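Local coordinates for fructose-bisphosphate aldolase (Thermus caldophilus, PDB 2FJK), which belongs to the class II fructose-bisphosphate aldolases, enzymes built on a TIM-barrel fold in which parallel strands are wrapped by helices, at residues Ser87-Lys90 / Ala91-Glu94; Glu120-Ala124 / Val125-Val129; Leu151-Pro155 / Glu156-Ile160; Glu237-Lys240 / Lys241-Leu245. All coordinates share one frame; numbering follows the deposited sequence.

Four short contacts, in series along the chain, illustrate how the outer helices of a TIM barrel continue, start and stop. Contact 1 is the last turns of helix 85-93; contact 2 is the turn that carries helix 108-124 into strand 128-133. Their centres lie about 11 Å apart and they touch, Leu-92 packing against Val-125 and Val-127. Contact 3 starts helix 155-164, its centre about 23 Å from that of contact 2. Contact 4, on helix 236-244, is about 19 Å from contact 3 by centres and lies across the chain's centre from contact 1. Contacts 1 and 2 also meet a second subunit and so serve the interface; contacts 3 and 4 join parts of their own chain.

Contact 1 of 4, residues Ser87-Lys90 / Ala91-Glu94; sequences SVLK and ALRE
Val-88 O receives the N-H of Leu-92 at 2.9 Å, one of four successive i to i+4 backbone bonds at the C-terminal end of helix 85-93. This helix lies between strands 75-78 and 98-101 in the chain, as expected of a beta-alpha-beta crossover in a TIM barrel. The leucine brings its own side chain up to the same oxygen: with chi1 at -61°, CG stands beside the backbone N and comes within 3.2 Å of Val-88 O. The oxygen therefore has an N-H and a branch point of hydrocarbon close to it. Further apolar contact runs along the helix, where CD2 of Leu-89 and CD1 of Leu-92 meet at 4.1 Å, their side chains crossing at a slant.

The two flanks of the helix serve different neighbours. Val-88, Ala-91 and Leu-92 all rest on Val-99 of strand 98-101, whereas Leu-89 packs on Ala-121 of a second subunit. The CB of Arg-93 lies 3.4 Å from Leu-89 O, but the rest of the side chain leads away; its NH1 is bonded to the carbonyl oxygens of Leu-92 and Phe-96 of the second subunit. Glu-94 is the first residue to leave helical geometry, yet its N still donates to Lys-90 O at 3.0 Å, and its CB sits 3.6 Å from that same oxygen.

Contact 2 of 4, residues Glu120-Ala124 / Val125-Val129; sequences EAAHA and VGVTV
His-123 turns the edge of its imidazole to the chain that follows the helix: CD2 points at Val-127 O from 3.2 Å, with the oxygen lying in the ring plane. The torsions set this up, CG standing opposite the carbonyl carbon (chi1 -70°), and the end of the side chain thus comes back toward residues from which its CB points away. NE2 is bonded to Asp-168 OD2, and this bond, together with the placing of CD2 at Val-127 O, helps fix the rotation of the ring; the same carboxylate oxygen also accepts the N-H of Val-129. Ala-122 meets the valines differently. Its methyl abuts CG2 of Val-129 at 3.2 Å, tighter than usual carbon contact, and faces CB of Val-127 at 4.1 Å.

The helix ends here in a Schellman motif. Ala-122 O accepts Val-127 N at 3.0 Å and Val-125 N at 2.9 Å, the two donors arriving from opposite faces of the carbonyl plane. Gly-126, with its positive phi of 62°, is the C-prime residue, and its N makes a weak bond to His-123 O. The turn leads helix 108-124 into strand 128-133 of a beta-alpha-beta unit, where Val-129 packs on Val-99 of the preceding strand 98-101. Val-125 drops its CG2 to 3.2 Å from Ala-122 O, the oxygen that already accepts two N-H groups.

Contact 3 of 4, residues Leu151-Pro155 / Glu156-Ile160; sequences LLTNP and EEARI
Asn-154 O takes the N-H of Ala-158 at 2.9 Å, the donor lying in the carbonyl plane, and so opens the bonding of helix 155-164 from the N-cap position. One residue on, Pro-155 O receives Arg-159 N at 3.0 Å, nearly in line with its C=O. Pro-155 occupies the first turn, where its lack of an N-H costs the helix no bond.

Glu-157 reaches back across the cap. Its CG stands opposite the carbonyl carbon (chi1 -79°) and the chain runs on extended, crossing the Asn-154 side chain at about a right angle. OE2 thereby comes to 3.6 Å from Asn-154 CB, with the carboxylate and amide planes turned 47° apart. Glu-156, bent at its second torsion, lays OE1 against CG of the proline ring at 3.5 Å. A methyl contact joins Thr-153 CG2 to Ala-158 CB at 4.1 Å.

Farther out, Thr-153 is held in place through its hydroxyl, which is bonded to both Leu-133 O and Ala-173 N, tying the residue before the cap to the end of strand 128-133 and to the residue just after strand 171-172. The helix start sits between two other outer helices of the barrel: Pro-155 rests on Ile-197 and Glu-156 on Leu-200, both of helix 191-200, and Glu-157 lies on Phe-108 of helix 108-124.

Contact 4 of 4, residues Glu237-Lys240 / Lys241-Leu245; sequences EDIK and KAISL
The backbone of 237-245 is regular alpha helix up to Ser-244, and the bond from Lys-241 N to Glu-237 O, 3.0 Å long, is almost straight at 172°. On one face of the helix, the side chains of Ile-239 and Ile-243 lie one turn apart and askew to each other, and Ile-239 CG2 meets Ile-243 CD1 at 3.6 Å. With chi1 at -67°, Ile-243 has CG1 beside its backbone N, which brings that carbon to 2.9 Å from Ile-239 O, a tight approach.

This apolar flank faces the TIM barrel, in which helix 236-244 leads into strand 247-252: both isoleucines touch Ile-250 of that strand and Phe-299 of helix 277-299. Ile-239 also packs on Ala-210, which lines the pocket of the bound 1,3-dihydroxyacetonephosphate.

On the exposed side, Lys-240, extended beyond CG, carries NZ to 3.5 Å from Glu-237 OE2 in a salt bridge. Asp-238 is a buried acid with partners for both carboxylate oxygens, OD2 in a salt bridge with Arg-186 and OD1 bonded to His-191. At the C-terminal end, the hydroxyl of Ser-244 turns back on the helix and donates to a lone pair of Lys-241 O at 2.6 Å.

Contact 1 of 4, residues Ser87-Lys90 / Ala91-Glu94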
loop_
_atom_site.group_PDB
_atom_site.type_symbol
_atom_site.label_atom_id
_atom_site.label_comp_id
_atom_site.label_asym_id
_atom_site.label_seq_id
_atom_site.Cartn_x
_atom_site.Cartn_y
_atom_site.Cartn_z
ATOM N N SER A 87 12.864 -10.201 -17.106
ATOM C CA SER A 87 13.069 -8.854 -16.586
ATOM C C SER A 87 11.746 -8.114 -16.662
ATOM O O SER A 87 11.375 -7.376 -15.745
ATOM C CB SER A 87 14.120 -8.110 -17.415
ATOM O OG SER A 87 14.290 -6.779 -16.943
ATOM N N VAL A 88 11.035 -8.310 -17.768
ATOM C CA VAL A 88 9.740 -7.672 -17.952
ATOM C C VAL A 88 8.741 -8.249 -16.948
ATOM O O VAL A 88 7.895 -7.522 -16.417
ATOM C CB VAL A 88 9.230 -7.879 -19.392
ATOM C CG1 VAL A 88 7.755 -7.514 -19.501
ATOM C CG2 VAL A 88 10.053 -7.039 -20.334
ATOM N N LEU A 89 8.853 -9.546 -16.678
ATOM C CA LEU A 89 7.958 -10.197 -15.731
ATOM C C LEU A 89 8.158 -9.629 -14.333
ATOM O O LEU A 89 7.198 -9.487 -13.574
ATOM C CB LEU A 89 8.190 -11.713 -15.709
ATOM C CG LEU A 89 7.739 -12.538 -16.918
ATOM C CD1 LEU A 89 7.977 -14.023 -16.619
ATOM C CD2 LEU A 89 6.247 -12.296 -17.210
ATOM N N LYS A 90 9.405 -9.315 -13.985
ATOM C CA LYS A 90 9.691 -8.731 -12.678
ATOM C C LYS A 90 9.074 -7.333 -12.619
ATOM O O LYS A 90 8.575 -6.907 -11.587
ATOM C CB LYS A 90 11.211 -8.644 -12.432
ATOM C CG LYS A 90 11.872 -9.999 -12.198
ATOM C CD LYS A 90 13.392 -9.894 -12.048
ATOM C CE LYS A 90 14.006 -11.260 -11.740
ATOM N NZ LYS A 90 15.502 -11.248 -11.648
ATOM N N ALA A 91 9.120 -6.621 -13.734
ATOM C CA ALA A 91 8.555 -5.279 -13.804
ATOM C C ALA A 91 7.021 -5.328 -13.654
ATOM O O ALA A 91 6.433 -4.476 -12.979
ATOM C CB ALA A 91 8.939 -4.627 -15.126
ATOM N N LEU A 92 6.382 -6.322 -14.279
ATOM C CA LEU A 92 4.921 -6.478 -14.187
ATOM C C LEU A 92 4.531 -6.774 -12.746
ATOM O O LEU A 92 3.535 -6.248 -12.231
ATOM C CB LEU A 92 4.431 -7.632 -15.072
ATOM C CG LEU A 92 4.691 -7.517 -16.570
ATOM C CD1 LEU A 92 4.107 -8.745 -17.284
ATOM C CD2 LEU A 92 4.073 -6.227 -17.096
ATOM N N ARG A 93 5.330 -7.636 -12.120
ATOM C CA ARG A 93 5.148 -8.042 -10.734
ATOM C C ARG A 93 5.274 -6.866 -9.764
ATOM O O ARG A 93 4.612 -6.841 -8.727
ATOM C CB ARG A 93 6.196 -9.087 -10.370
ATOM C CG ARG A 93 6.231 -9.478 -8.891
ATOM C CD ARG A 93 5.050 -10.350 -8.523
ATOM N NE ARG A 93 5.243 -10.986 -7.221
ATOM C CZ ARG A 93 4.376 -11.823 -6.657
ATOM N NH1 ARG A 93 3.248 -12.133 -7.278
ATOM N NH2 ARG A 93 4.640 -12.348 -5.469
ATOM N N GLU A 94 6.132 -5.905 -10.097
ATOM C CA GLU A 94 6.333 -4.749 -9.235
ATOM C C GLU A 94 5.403 -3.579 -9.571
ATOM O O GLU A 94 5.624 -2.459 -9.116
ATOM C CB GLU A 94 7.779 -4.262 -9.321
ATOM C CG GLU A 94 8.737 -4.993 -8.395
ATOM C CD GLU A 94 8.019 -5.768 -7.308
ATOM O OE1 GLU A 94 6.771 -5.732 -7.280
ATOM O OE2 GLU A 94 8.704 -6.409 -6.486
#

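Contact 2 of 4, residues Glu120-Ala124 / Val125-Val129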
loop_
_atom_site.group_PDB
_atom_site.type_symbol
_atom_site.label_atom_id
_atom_site.label_comp_id
_atom_site.label_asym_id
_atom_site.label_seq_id
_atom_site.Cartn_x
_atom_site.Cartn_y
_atom_site.Cartn_z
ATOM N N GLU A 120 2.216 -9.697 -25.355
ATOM C CA GLU A 120 1.172 -10.607 -24.916
ATOM C C GLU A 120 1.126 -10.663 -23.394
ATOM O O GLU A 120 0.050 -10.630 -22.797
ATOM C CB GLU A 120 1.417 -11.997 -25.506
ATOM C CG GLU A 120 1.589 -11.963 -27.022
ATOM C CD GLU A 120 1.851 -13.330 -27.635
ATOM O OE1 GLU A 120 2.667 -14.102 -27.083
ATOM O OE2 GLU A 120 1.248 -13.625 -28.687
ATOM N N ALA A 121 2.300 -10.730 -22.767
ATOM C CA ALA A 121 2.393 -10.784 -21.309
ATOM C C ALA A 121 1.897 -9.477 -20.698
ATOM O O ALA A 121 1.078 -9.475 -19.782
ATOM C CB ALA A 121 3.841 -11.046 -20.887
ATOM N N ALA A 122 2.398 -8.367 -21.223
ATOM C CA ALA A 122 2.016 -7.053 -20.735
ATOM C C ALA A 122 0.531 -6.770 -20.935
ATOM O O ALA A 122 -0.172 -6.430 -19.986
ATOM C CB ALA A 122 2.838 -5.984 -21.421
ATOM N N HIS A 123 0.046 -6.906 -22.165
ATOM C CA HIS A 123 -1.362 -6.631 -22.415
ATOM C C HIS A 123 -2.314 -7.534 -21.636
ATOM O O HIS A 123 -3.437 -7.144 -21.352
ATOM C CB HIS A 123 -1.659 -6.697 -23.911
ATOM C CG HIS A 123 -1.064 -5.563 -24.681
ATOM N ND1 HIS A 123 -1.307 -5.362 -26.022
ATOM C CD2 HIS A 123 -0.230 -4.567 -24.294
ATOM C CE1 HIS A 123 -0.651 -4.291 -26.428
ATOM N NE2 HIS A 123 0.011 -3.789 -25.399
ATOM N N ALA A 124 -1.870 -8.730 -21.275
ATOM C CA ALA A 124 -2.733 -9.622 -20.513
ATOM C C ALA A 124 -3.029 -8.991 -19.153
ATOM O O ALA A 124 -4.061 -9.283 -18.542
ATOM C CB ALA A 124 -2.069 -10.981 -20.322
ATOM N N VAL A 125 -2.124 -8.130 -18.684
ATOM C CA VAL A 125 -2.293 -7.459 -17.394
ATOM C C VAL A 125 -2.444 -5.931 -17.491
ATOM O O VAL A 125 -2.067 -5.199 -16.572
ATOM C CB VAL A 125 -1.119 -7.784 -16.424
ATOM C CG1 VAL A 125 -0.962 -9.281 -16.291
ATOM C CG2 VAL A 125 0.173 -7.154 -16.917
ATOM N N GLY A 126 -2.987 -5.452 -18.606
ATOM C CA GLY A 126 -3.206 -4.020 -18.766
ATOM C C GLY A 126 -1.995 -3.095 -18.740
ATOM O O GLY A 126 -2.105 -1.924 -18.374
ATOM N N VAL A 127 -0.839 -3.611 -19.129
ATOM C CA VAL A 127 0.382 -2.815 -19.164
ATOM C C VAL A 127 0.778 -2.549 -20.616
ATOM O O VAL A 127 0.618 -3.423 -21.469
ATOM C CB VAL A 127 1.538 -3.558 -18.448
ATOM C CG1 VAL A 127 2.856 -2.835 -18.683
ATOM C CG2 VAL A 127 1.245 -3.639 -16.954
ATOM N N THR A 128 1.287 -1.354 -20.904
ATOM C CA THR A 128 1.713 -1.033 -22.265
ATOM C C THR A 128 3.163 -1.443 -22.528
ATOM O O THR A 128 3.948 -1.670 -21.603
ATOM C CB THR A 128 1.558 0.465 -22.589
ATOM O OG1 THR A 128 2.236 1.246 -21.600
ATOM C CG2 THR A 128 0.083 0.844 -22.645
ATOM N N VAL A 129 3.517 -1.522 -23.801
ATOM C CA VAL A 129 4.853 -1.953 -24.182
ATOM C C VAL A 129 5.549 -1.047 -25.178
ATOM O O VAL A 129 4.965 -0.638 -26.183
ATOM C CB VAL A 129 4.807 -3.365 -24.793
ATOM C CG1 VAL A 129 6.169 -3.754 -25.344
ATOM C CG2 VAL A 129 4.366 -4.355 -23.744
#

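Contact 3 of 4, residues Leu151-Pro155 / Glu156-Ile160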
loop_
_atom_site.group_PDB
_atom_site.type_symbol
_atom_site.label_atom_id
_atom_site.label_comp_id
_atom_site.label_asym_id
_atom_site.label_seq_id
_atom_site.Cartn_x
_atom_site.Cartn_y
_atom_site.Cartn_z
ATOM N N LEU A 151 22.795 1.039 -39.611
ATOM C CA LEU A 151 22.351 1.546 -38.322
ATOM C C LEU A 151 21.129 2.422 -38.557
ATOM O O LEU A 151 20.785 2.717 -39.700
ATOM C CB LEU A 151 23.459 2.384 -37.683
ATOM C CG LEU A 151 23.140 3.035 -36.336
ATOM C CD1 LEU A 151 23.108 1.959 -35.261
ATOM C CD2 LEU A 151 24.181 4.096 -36.004
ATOM N N LEU A 152 20.482 2.833 -37.474
ATOM C CA LEU A 152 19.312 3.702 -37.545
ATOM C C LEU A 152 18.066 3.034 -38.107
ATOM O O LEU A 152 18.123 2.266 -39.066
ATOM C CB LEU A 152 19.637 4.957 -38.356
ATOM C CG LEU A 152 20.910 5.704 -37.938
ATOM C CD1 LEU A 152 21.023 6.984 -38.752
ATOM C CD2 LEU A 152 20.881 6.022 -36.450
ATOM N N THR A 153 16.933 3.359 -37.494
ATOM C CA THR A 153 15.635 2.818 -37.868
ATOM C C THR A 153 15.237 3.066 -39.315
ATOM O O THR A 153 15.376 4.175 -39.831
ATOM C CB THR A 153 14.523 3.407 -36.982
ATOM O OG1 THR A 153 14.882 3.254 -35.604
ATOM C CG2 THR A 153 13.200 2.696 -37.242
ATOM N N ASN A 154 14.732 2.020 -39.958
ATOM C CA ASN A 154 14.265 2.097 -41.335
ATOM C C ASN A 154 12.737 2.156 -41.239
ATOM O O ASN A 154 12.106 1.226 -40.732
ATOM C CB ASN A 154 14.699 0.847 -42.103
ATOM C CG ASN A 154 14.071 0.758 -43.486
ATOM O OD1 ASN A 154 14.384 1.543 -44.383
ATOM N ND2 ASN A 154 13.176 -0.204 -43.661
ATOM N N PRO A 155 12.125 3.251 -41.716
ATOM C CA PRO A 155 10.669 3.415 -41.669
ATOM C C PRO A 155 9.826 2.193 -42.038
ATOM O O PRO A 155 9.037 1.718 -41.219
ATOM C CB PRO A 155 10.418 4.624 -42.580
ATOM C CG PRO A 155 11.660 4.718 -43.424
ATOM C CD PRO A 155 12.744 4.360 -42.460
ATOM N N GLU A 156 9.983 1.680 -43.256
ATOM C CA GLU A 156 9.212 0.513 -43.676
ATOM C C GLU A 156 9.295 -0.586 -42.633
ATOM O O GLU A 156 8.289 -1.194 -42.276
ATOM C CB GLU A 156 9.722 -0.028 -45.012
ATOM C CG GLU A 156 9.056 0.576 -46.226
ATOM C CD GLU A 156 9.177 2.079 -46.266
ATOM O OE1 GLU A 156 10.247 2.597 -45.867
ATOM O OE2 GLU A 156 8.211 2.741 -46.707
ATOM N N GLU A 157 10.507 -0.847 -42.160
ATOM C CA GLU A 157 10.715 -1.874 -41.147
ATOM C C GLU A 157 9.937 -1.516 -39.891
ATOM O O GLU A 157 9.382 -2.386 -39.225
ATOM C CB GLU A 157 12.198 -1.989 -40.791
ATOM C CG GLU A 157 13.031 -2.771 -41.776
ATOM C CD GLU A 157 14.460 -2.937 -41.299
ATOM O OE1 GLU A 157 14.647 -3.325 -40.125
ATOM O OE2 GLU A 157 15.393 -2.685 -42.097
ATOM N N ALA A 158 9.914 -0.227 -39.575
ATOM C CA ALA A 158 9.221 0.261 -38.393
ATOM C C ALA A 158 7.741 -0.117 -38.403
ATOM O O ALA A 158 7.241 -0.704 -37.440
ATOM C CB ALA A 158 9.378 1.779 -38.286
ATOM N N ARG A 159 7.041 0.217 -39.484
ATOM C CA ARG A 159 5.619 -0.102 -39.585
ATOM C C ARG A 159 5.389 -1.594 -39.402
ATOM O O ARG A 159 4.515 -2.014 -38.641
ATOM C CB ARG A 159 5.063 0.316 -40.946
ATOM C CG ARG A 159 3.597 -0.059 -41.138
ATOM C CD ARG A 159 3.184 0.009 -42.597
ATOM N NE ARG A 159 3.389 1.333 -43.174
ATOM C CZ ARG A 159 3.016 1.678 -44.403
ATOM N NH1 ARG A 159 2.414 0.794 -45.191
ATOM N NH2 ARG A 159 3.244 2.907 -44.847
ATOM N N ILE A 160 6.179 -2.386 -40.118
ATOM C CA ILE A 160 6.072 -3.837 -40.061
ATOM C C ILE A 160 6.367 -4.384 -38.669
ATOM O O ILE A 160 5.669 -5.273 -38.187
ATOM C CB ILE A 160 7.025 -4.501 -41.072
ATOM C CG1 ILE A 160 6.665 -4.053 -42.493
ATOM C CG2 ILE A 160 6.917 -6.013 -40.960
ATOM C CD1 ILE A 160 7.624 -4.533 -43.555
#

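Contact 4 of 4, residues Glu237-Lys240 / Lys241-Leu245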
loop_
_atom_site.group_PDB
_atom_site.type_symbol
_atom_site.label_atom_id
_atom_site.label_comp_id
_atom_site.label_asym_id
_atom_site.label_seq_id
_atom_site.Cartn_x
_atom_site.Cartn_y
_atom_site.Cartn_z
ATOM N N GLU A 237 17.400 22.457 -30.078
ATOM C CA GLU A 237 16.605 22.653 -31.287
ATOM C C GLU A 237 16.268 21.322 -31.957
ATOM O O GLU A 237 15.167 21.148 -32.484
ATOM C CB GLU A 237 17.337 23.584 -32.257
ATOM C CG GLU A 237 17.542 25.002 -31.702
ATOM C CD GLU A 237 16.232 25.670 -31.286
ATOM O OE1 GLU A 237 15.289 25.698 -32.110
ATOM O OE2 GLU A 237 16.147 26.174 -30.140
ATOM N N ASP A 238 17.205 20.379 -31.928
ATOM C CA ASP A 238 16.954 19.070 -32.512
ATOM C C ASP A 238 15.872 18.369 -31.712
ATOM O O ASP A 238 15.066 17.618 -32.260
ATOM C CB ASP A 238 18.228 18.227 -32.539
ATOM C CG ASP A 238 19.152 18.628 -33.663
ATOM O OD1 ASP A 238 18.647 18.772 -34.795
ATOM O OD2 ASP A 238 20.366 18.792 -33.426
ATOM N N ILE A 239 15.847 18.624 -30.409
ATOM C CA ILE A 239 14.816 18.029 -29.569
ATOM C C ILE A 239 13.453 18.614 -29.982
ATOM O O ILE A 239 12.466 17.893 -30.091
ATOM C CB ILE A 239 15.078 18.322 -28.066
ATOM C CG1 ILE A 239 16.325 17.562 -27.600
ATOM C CG2 ILE A 239 13.849 17.931 -27.224
ATOM C CD1 ILE A 239 16.161 16.044 -27.566
ATOM N N LYS A 240 13.409 19.917 -30.230
ATOM C CA LYS A 240 12.159 20.567 -30.617
ATOM C C LYS A 240 11.595 20.058 -31.943
ATOM O O LYS A 240 10.416 19.721 -32.042
ATOM C CB LYS A 240 12.353 22.085 -30.698
ATOM C CG LYS A 240 12.450 22.775 -29.352
ATOM C CD LYS A 240 12.714 24.258 -29.540
ATOM C CE LYS A 240 12.786 24.981 -28.208
ATOM N NZ LYS A 240 13.096 26.428 -28.392
ATOM N N LYS A 241 12.440 20.017 -32.964
ATOM C CA LYS A 241 12.014 19.553 -34.278
ATOM C C LYS A 241 11.571 18.101 -34.173
ATOM O O LYS A 241 10.498 17.732 -34.656
ATOM C CB LYS A 241 13.167 19.679 -35.272
ATOM C CG LYS A 241 12.794 19.427 -36.725
ATOM C CD LYS A 241 13.991 19.723 -37.615
ATOM C CE LYS A 241 13.654 19.606 -39.094
ATOM N NZ LYS A 241 14.811 20.006 -39.947
ATOM N N ALA A 242 12.397 17.281 -33.532
ATOM C CA ALA A 242 12.075 15.868 -33.372
ATOM C C ALA A 242 10.706 15.720 -32.722
ATOM O O ALA A 242 9.909 14.864 -33.117
ATOM C CB ALA A 242 13.143 15.172 -32.528
ATOM N N ILE A 243 10.430 16.560 -31.728
ATOM C CA ILE A 243 9.140 16.514 -31.046
ATOM C C ILE A 243 8.032 16.968 -31.988
ATOM O O ILE A 243 6.947 16.392 -32.005
ATOM C CB ILE A 243 9.123 17.409 -29.795
ATOM C CG1 ILE A 243 10.079 16.843 -28.740
ATOM C CG2 ILE A 243 7.706 17.488 -29.236
ATOM C CD1 ILE A 243 10.257 17.739 -27.531
ATOM N N SER A 244 8.313 18.006 -32.769
ATOM C CA SER A 244 7.334 18.520 -33.721
ATOM C C SER A 244 7.130 17.483 -34.810
ATOM O O SER A 244 6.146 17.533 -35.547
ATOM C CB SER A 244 7.830 19.808 -34.377
ATOM O OG SER A 244 8.799 19.512 -35.375
ATOM N N LEU A 245 8.062 16.543 -34.914
ATOM C CA LEU A 245 7.965 15.518 -35.940
ATOM C C LEU A 245 7.335 14.201 -35.522
ATOM O O LEU A 245 7.188 13.314 -36.353
ATOM C CB LEU A 245 9.342 15.243 -36.540
ATOM C CG LEU A 245 9.884 16.344 -37.451
ATOM C CD1 LEU A 245 11.257 15.944 -37.970
ATOM C CD2 LEU A 245 8.918 16.564 -38.610
#